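Local atomic coordinates of arginyl-trna synthetase (Thermus thermophilus, PDB entry 1IQ0), a protein that probably catalyses the ATP-dependent attachment of L-arginine to its cognate tRNA, releasing AMP and diphosphate, as an aminoacyl-tRNA synthetase of class I. Residues H109-L118 / Q223-Y234. Residues are numbered along the deposited sequence; the frame is centred on the assembly and turned at random.
Sequences HTSVNPNKEL and QMATMHALNARY
The loop that carries the predicted 'HIGH' region, a signature of class I synthetases, closes round the side chain of Gln223 from helix 213-229. Gln223 CG stands anti to its carbonyl carbon (chi1 -66°), and the extended chain carries the amide into the bend of residues 113-116. Gln223 NE2 gives both hydrogens to loop carbonyls. Asn113 O lies 3.0 Å from Gln223 NE2, close to the amide plane. Lys116 O is 2.9 Å from Gln223 NE2 and tilted 21° from that plane. The other end of the amide is held by water. One water donates to both Gln223 OE1 and Val112 O, while OE1 lies 3.5 Å from Pro114 CA. The two N-H bonds and the water fix the rotation of the group. The Leu118 side chain crosses that of Gln223 at about a right angle, its CD2 3.8 Å from Gln223 CB. With an alanine in place of Gln223, the carbonyls of Asn113 and Lys116 would probably lose their shared donor, and the bend would be freer to move.

In the Rossmann-type catalytic domain this loop joins strand 104-108 to helix 120-138. Its first residues meet the chain that runs from helix 213-229 towards strand 236-239. Thr110 OG1 and Tyr234 OH share a hydrogen bond of 2.7 Å, at the edge of the tyrosine ring. The same OG1 is 2.8 Å from His109 ND1, also hydrogen-bonded, so the hydroxyl links the imidazole and the phenol. The two rings meet obliquely, planes at 54°. A water bridges His109 NE2 to Arg233 O. With Thr110 CG2 opposite the backbone N, the methyl reaches Met227 CE at 3.8 Å. A third water joins Leu118 N to Thr226 OG1, a hydroxyl also bound by Asp406 and Lys175.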
ATOM      1  N   HIS A 109       6.782   5.294   4.410  1.00 19.98           N
ATOM      2  CA  HIS A 109       6.977   3.873   4.634  1.00 20.73           C
ATOM      3  C   HIS A 109       8.461   3.542   4.562  1.00 21.48           C
ATOM      4  O   HIS A 109       9.268   4.400   4.188  1.00 20.87           O
ATOM      5  CB  HIS A 109       6.138   3.044   3.646  1.00 16.39           C
ATOM      6  CG  HIS A 109       6.563   3.147   2.214  1.00 18.96           C
ATOM      7  ND1 HIS A 109       7.761   2.643   1.756  1.00 21.83           N
ATOM      8  CD2 HIS A 109       5.896   3.587   1.117  1.00 13.37           C
ATOM      9  CE1 HIS A 109       7.812   2.760   0.440  1.00 16.36           C
ATOM     10  NE2 HIS A 109       6.694   3.327   0.027  1.00 19.57           N
ATOM     11  N   THR A 110       8.804   2.311   4.939  1.00 18.83           N
ATOM     12  CA  THR A 110      10.182   1.828   4.990  1.00 18.70           C
ATOM     13  C   THR A 110      10.765   2.473   6.252  1.00 19.00           C
ATOM     14  O   THR A 110      10.530   1.981   7.354  1.00 16.66           O
ATOM     15  CB  THR A 110      10.984   2.225   3.726  1.00 19.50           C
ATOM     16  OG1 THR A 110      10.269   1.807   2.556  1.00 20.23           O
ATOM     17  CG2 THR A 110      12.358   1.531   3.722  1.00 17.27           C
ATOM     18  N   SER A 111      11.495   3.577   6.107  1.00 16.18           N
ATOM     19  CA  SER A 111      12.041   4.282   7.270  1.00 13.05           C
ATOM     20  C   SER A 111      12.664   3.371   8.316  1.00 14.27           C
ATOM     21  O   SER A 111      12.270   3.406   9.477  1.00 14.54           O
ATOM     22  CB  SER A 111      10.934   5.094   7.950  1.00 16.44           C
ATOM     23  OG  SER A 111      10.355   6.022   7.057  1.00 17.52           O
ATOM     24  N   VAL A 112      13.638   2.567   7.925  1.00 20.12           N
ATOM     25  CA  VAL A 112      14.268   1.661   8.878  1.00 21.75           C
ATOM     26  C   VAL A 112      15.553   2.269   9.413  1.00 21.56           C
ATOM     27  O   VAL A 112      16.133   3.158   8.786  1.00 20.87           O
ATOM     28  CB  VAL A 112      14.618   0.306   8.216  1.00 26.48           C
ATOM     29  CG1 VAL A 112      13.357  -0.335   7.642  1.00 29.71           C
ATOM     30  CG2 VAL A 112      15.643   0.515   7.116  1.00 27.52           C
ATOM     31  N   ASN A 113      15.989   1.803  10.581  1.00 18.90           N
ATOM     32  CA  ASN A 113      17.230   2.299  11.141  1.00 20.67           C
ATOM     33  C   ASN A 113      18.319   2.021  10.112  1.00 22.45           C
ATOM     34  O   ASN A 113      18.443   0.901   9.616  1.00 23.54           O
ATOM     35  CB  ASN A 113      17.543   1.596  12.463  1.00 25.29           C
ATOM     36  CG  ASN A 113      16.696   2.120  13.607  1.00 30.71           C
ATOM     37  OD1 ASN A 113      16.512   3.324  13.746  1.00 35.44           O
ATOM     38  ND2 ASN A 113      16.186   1.218  14.434  1.00 27.80           N
ATOM     39  N   PRO A 114      19.102   3.049   9.752  1.00 20.30           N
ATOM     40  CA  PRO A 114      20.170   2.859   8.764  1.00 17.94           C
ATOM     41  C   PRO A 114      21.439   2.312   9.414  1.00 16.92           C
ATOM     42  O   PRO A 114      22.489   2.939   9.347  1.00 17.74           O
ATOM     43  CB  PRO A 114      20.361   4.260   8.197  1.00 18.33           C
ATOM     44  CG  PRO A 114      20.114   5.135   9.414  1.00 16.69           C
ATOM     45  CD  PRO A 114      18.911   4.477  10.072  1.00 20.24           C
ATOM     46  N   ASN A 115      21.343   1.131  10.016  1.00 16.83           N
ATOM     47  CA  ASN A 115      22.481   0.556  10.720  1.00 21.88           C
ATOM     48  C   ASN A 115      22.834  -0.888  10.353  1.00 23.86           C
ATOM     49  O   ASN A 115      23.801  -1.436  10.873  1.00 22.89           O
ATOM     50  CB  ASN A 115      22.220   0.652  12.225  1.00 15.53           C
ATOM     51  CG  ASN A 115      21.111  -0.275  12.676  1.00 19.77           C
ATOM     52  OD1 ASN A 115      20.108  -0.445  11.974  1.00 21.81           O
ATOM     53  ND2 ASN A 115      21.280  -0.881  13.851  1.00 19.14           N
ATOM     54  N   LYS A 116      22.055  -1.499   9.464  1.00 24.45           N
ATOM     55  CA  LYS A 116      22.291  -2.882   9.026  1.00 23.99           C
ATOM     56  C   LYS A 116      21.290  -3.268   7.933  1.00 25.16           C
ATOM     57  O   LYS A 116      20.377  -2.500   7.630  1.00 26.10           O
ATOM     58  CB  LYS A 116      22.182  -3.850  10.215  1.00 23.58           C
ATOM     59  CG  LYS A 116      20.804  -3.933  10.874  1.00 27.09           C
ATOM     60  CD  LYS A 116      20.906  -4.698  12.192  1.00 31.30           C
ATOM     61  CE  LYS A 116      19.605  -5.394  12.576  1.00 33.00           C
ATOM     62  NZ  LYS A 116      18.471  -4.468  12.763  1.00 35.60           N
ATOM     63  N   GLU A 117      21.458  -4.452   7.345  1.00 27.29           N
ATOM     64  CA  GLU A 117      20.577  -4.907   6.263  1.00 25.01           C
ATOM     65  C   GLU A 117      19.128  -5.067   6.701  1.00 21.89           C
ATOM     66  O   GLU A 117      18.851  -5.365   7.856  1.00 25.40           O
ATOM     67  CB  GLU A 117      21.082  -6.236   5.671  1.00 21.71           C
ATOM     68  CG  GLU A 117      20.857  -7.457   6.561  1.00 24.63           C
ATOM     69  CD  GLU A 117      21.848  -7.559   7.716  1.00 31.72           C
ATOM     70  OE1 GLU A 117      21.636  -8.417   8.600  1.00 36.27           O
ATOM     71  OE2 GLU A 117      22.838  -6.792   7.741  1.00 35.19           O
ATOM     72  N   LEU A 118      18.200  -4.878   5.771  1.00 18.77           N
ATOM     73  CA  LEU A 118      16.775  -5.017   6.073  1.00 20.80           C
ATOM     74  C   LEU A 118      16.427  -6.474   6.367  1.00 22.20           C
ATOM     75  O   LEU A 118      17.056  -7.387   5.836  1.00 22.44           O
ATOM     76  CB  LEU A 118      15.920  -4.541   4.897  1.00 20.56           C
ATOM     77  CG  LEU A 118      16.267  -3.263   4.126  1.00 24.84           C
ATOM     78  CD1 LEU A 118      14.986  -2.772   3.467  1.00 24.79           C
ATOM     79  CD2 LEU A 118      16.832  -2.178   5.027  1.00 24.78           C
ATOM     80  N   GLN A 223      21.202  -0.295   1.700  1.00 19.84           N
ATOM     81  CA  GLN A 223      19.846  -0.696   2.058  1.00 18.53           C
ATOM     82  C   GLN A 223      18.940  -0.340   0.890  1.00 19.25           C
ATOM     83  O   GLN A 223      17.984  -1.052   0.588  1.00 22.52           O
ATOM     84  CB  GLN A 223      19.340   0.066   3.282  1.00 21.44           C
ATOM     85  CG  GLN A 223      20.050  -0.209   4.581  1.00 25.03           C
ATOM     86  CD  GLN A 223      19.461   0.630   5.691  1.00 19.51           C
ATOM     87  OE1 GLN A 223      19.307   1.836   5.536  1.00 21.88           O
ATOM     88  NE2 GLN A 223      19.118  -0.000   6.810  1.00 16.97           N
ATOM     89  N   MET A 224      19.252   0.779   0.241  1.00 20.43           N
ATOM     90  CA  MET A 224      18.454   1.259  -0.879  1.00 21.19           C
ATOM     91  C   MET A 224      18.484   0.311  -2.071  1.00 24.34           C
ATOM     92  O   MET A 224      17.558   0.313  -2.881  1.00 23.00           O
ATOM     93  CB  MET A 224      18.919   2.657  -1.301  1.00 22.08           C
ATOM     94  CG  MET A 224      17.939   3.380  -2.214  1.00 24.65           C
ATOM     95  SD  MET A 224      18.212   5.175  -2.220  1.00 30.53           S
ATOM     96  CE  MET A 224      18.021   5.534  -0.481  1.00 24.84           C
ATOM     97  N   ALA A 225      19.537  -0.496  -2.184  1.00 19.30           N
ATOM     98  CA  ALA A 225      19.620  -1.451  -3.287  1.00 20.95           C
ATOM     99  C   ALA A 225      18.515  -2.493  -3.086  1.00 19.75           C
ATOM    100  O   ALA A 225      17.915  -2.977  -4.049  1.00 21.23           O
ATOM    101  CB  ALA A 225      20.990  -2.121  -3.309  1.00 18.24           C
ATOM    102  N   THR A 226      18.248  -2.823  -1.826  1.00 21.74           N
ATOM    103  CA  THR A 226      17.209  -3.785  -1.479  1.00 20.12           C
ATOM    104  C   THR A 226      15.824  -3.175  -1.754  1.00 24.46           C
ATOM    105  O   THR A 226      14.934  -3.840  -2.293  1.00 26.97           O
ATOM    106  CB  THR A 226      17.304  -4.178   0.010  1.00 25.64           C
ATOM    107  OG1 THR A 226      18.633  -4.626   0.297  1.00 21.13           O
ATOM    108  CG2 THR A 226      16.316  -5.290   0.341  1.00 18.57           C
ATOM    109  N   MET A 227      15.651  -1.909  -1.383  1.00 22.64           N
ATOM    110  CA  MET A 227      14.387  -1.209  -1.603  1.00 23.36           C
ATOM    111  C   MET A 227      14.084  -1.205  -3.098  1.00 24.53           C
ATOM    112  O   MET A 227      12.954  -1.448  -3.517  1.00 21.92           O
ATOM    113  CB  MET A 227      14.488   0.234  -1.104  1.00 17.99           C
ATOM    114  CG  MET A 227      14.645   0.372   0.405  1.00 16.24           C
ATOM    115  SD  MET A 227      15.077   2.065   0.894  1.00 22.33           S
ATOM    116  CE  MET A 227      15.971   1.748   2.463  1.00 15.92           C
ATOM    117  N   HIS A 228      15.113  -0.920  -3.890  1.00 22.69           N
ATOM    118  CA  HIS A 228      15.004  -0.880  -5.340  1.00 21.43           C
ATOM    119  C   HIS A 228      14.629  -2.255  -5.905  1.00 23.15           C
ATOM    120  O   HIS A 228      13.776  -2.356  -6.784  1.00 23.89           O
ATOM    121  CB  HIS A 228      16.332  -0.424  -5.951  1.00 28.79           C
ATOM    122  CG  HIS A 228      16.306  -0.339  -7.445  1.00 33.26           C
ATOM    123  ND1 HIS A 228      15.615   0.644  -8.125  1.00 34.87           N
ATOM    124  CD2 HIS A 228      16.848  -1.141  -8.393  1.00 29.99           C
ATOM    125  CE1 HIS A 228      15.732   0.442  -9.425  1.00 34.31           C
ATOM    126  NE2 HIS A 228      16.474  -0.635  -9.614  1.00 31.19           N
ATOM    127  N   ALA A 229      15.258  -3.309  -5.394  1.00 23.81           N
ATOM    128  CA  ALA A 229      14.975  -4.662  -5.870  1.00 25.06           C
ATOM    129  C   ALA A 229      13.559  -5.085  -5.507  1.00 28.46           C
ATOM    130  O   ALA A 229      13.011  -6.000  -6.114  1.00 26.98           O
ATOM    131  CB  ALA A 229      15.978  -5.653  -5.286  1.00 16.70           C
ATOM    132  N   LEU A 230      12.970  -4.431  -4.509  1.00 21.11           N
ATOM    133  CA  LEU A 230      11.608  -4.757  -4.107  1.00 18.54           C
ATOM    134  C   LEU A 230      10.612  -3.960  -4.938  1.00 17.63           C
ATOM    135  O   LEU A 230       9.411  -4.045  -4.728  1.00 18.55           O
ATOM    136  CB  LEU A 230      11.404  -4.462  -2.621  1.00 26.12           C
ATOM    137  CG  LEU A 230      12.087  -5.434  -1.658  1.00 25.94           C
ATOM    138  CD1 LEU A 230      11.927  -4.934  -0.228  1.00 22.19           C
ATOM    139  CD2 LEU A 230      11.477  -6.827  -1.814  1.00 25.54           C
ATOM    140  N   ASN A 231      11.138  -3.188  -5.881  1.00 21.33           N
ATOM    141  CA  ASN A 231      10.344  -2.355  -6.782  1.00 21.92           C
ATOM    142  C   ASN A 231       9.514  -1.293  -6.049  1.00 24.76           C
ATOM    143  O   ASN A 231       8.376  -1.009  -6.415  1.00 24.94           O
ATOM    144  CB  ASN A 231       9.450  -3.236  -7.670  1.00 19.65           C
ATOM    145  CG  ASN A 231       8.828  -2.459  -8.831  1.00 23.21           C
ATOM    146  OD1 ASN A 231       9.446  -1.550  -9.397  1.00 24.23           O
ATOM    147  ND2 ASN A 231       7.603  -2.824  -9.196  1.00 24.45           N
ATOM    148  N   ALA A 232      10.109  -0.714  -5.010  1.00 21.20           N
ATOM    149  CA  ALA A 232       9.476   0.344  -4.217  1.00 22.76           C
ATOM    150  C   ALA A 232       9.923   1.689  -4.795  1.00 22.26           C
ATOM    151  O   ALA A 232      11.030   1.799  -5.320  1.00 21.19           O
ATOM    152  CB  ALA A 232       9.914   0.232  -2.760  1.00 21.00           C
ATOM    153  N   ARG A 233       9.074   2.709  -4.700  1.00 28.26           N
ATOM    154  CA  ARG A 233       9.422   4.029  -5.234  1.00 29.89           C
ATOM    155  C   ARG A 233       9.477   5.085  -4.126  1.00 27.99           C
ATOM    156  O   ARG A 233       8.711   5.024  -3.173  1.00 22.49           O
ATOM    157  CB  ARG A 233       8.397   4.469  -6.289  1.00 46.15           C
ATOM    158  CG  ARG A 233       7.830   3.338  -7.143  1.00 54.52           C
ATOM    159  CD  ARG A 233       6.900   3.848  -8.253  1.00 54.57           C
ATOM    160  NE  ARG A 233       5.979   4.898  -7.811  1.00 62.76           N
ATOM    161  CZ  ARG A 233       5.180   4.813  -6.751  1.00 66.03           C
ATOM    162  NH1 ARG A 233       5.176   3.719  -6.002  1.00 64.27           N
ATOM    163  NH2 ARG A 233       4.385   5.829  -6.431  1.00 63.02           N
ATOM    164  N   TYR A 234      10.383   6.054  -4.253  1.00 26.23           N
ATOM    165  CA  TYR A 234      10.499   7.112  -3.252  1.00 22.23           C
ATOM    166  C   TYR A 234      10.694   8.478  -3.883  1.00 23.18           C
ATOM    167  O   TYR A 234      11.405   8.617  -4.879  1.00 22.35           O
ATOM    168  CB  TYR A 234      11.680   6.860  -2.302  1.00 17.04           C
ATOM    169  CG  TYR A 234      11.659   5.517  -1.619  1.00 16.87           C
ATOM    170  CD1 TYR A 234      12.217   4.397  -2.231  1.00 17.49           C
ATOM    171  CD2 TYR A 234      11.058   5.357  -0.367  1.00 15.54           C
ATOM    172  CE1 TYR A 234      12.183   3.150  -1.619  1.00 17.51           C
ATOM    173  CE2 TYR A 234      11.011   4.110   0.253  1.00 16.85           C
ATOM    174  CZ  TYR A 234      11.577   3.012  -0.381  1.00 16.37           C
ATOM    175  OH  TYR A 234      11.519   1.776   0.207  1.00 19.53           O
TER
HETATM  176  O   HOH W   1       6.566   3.753  -2.805  1.00 32.78           O
HETATM  177  O   HOH W   2      17.386   3.605   6.470  1.00 25.57           O
HETATM  178  O   HOH W   3      19.383  -4.730   2.810  1.00 24.72           O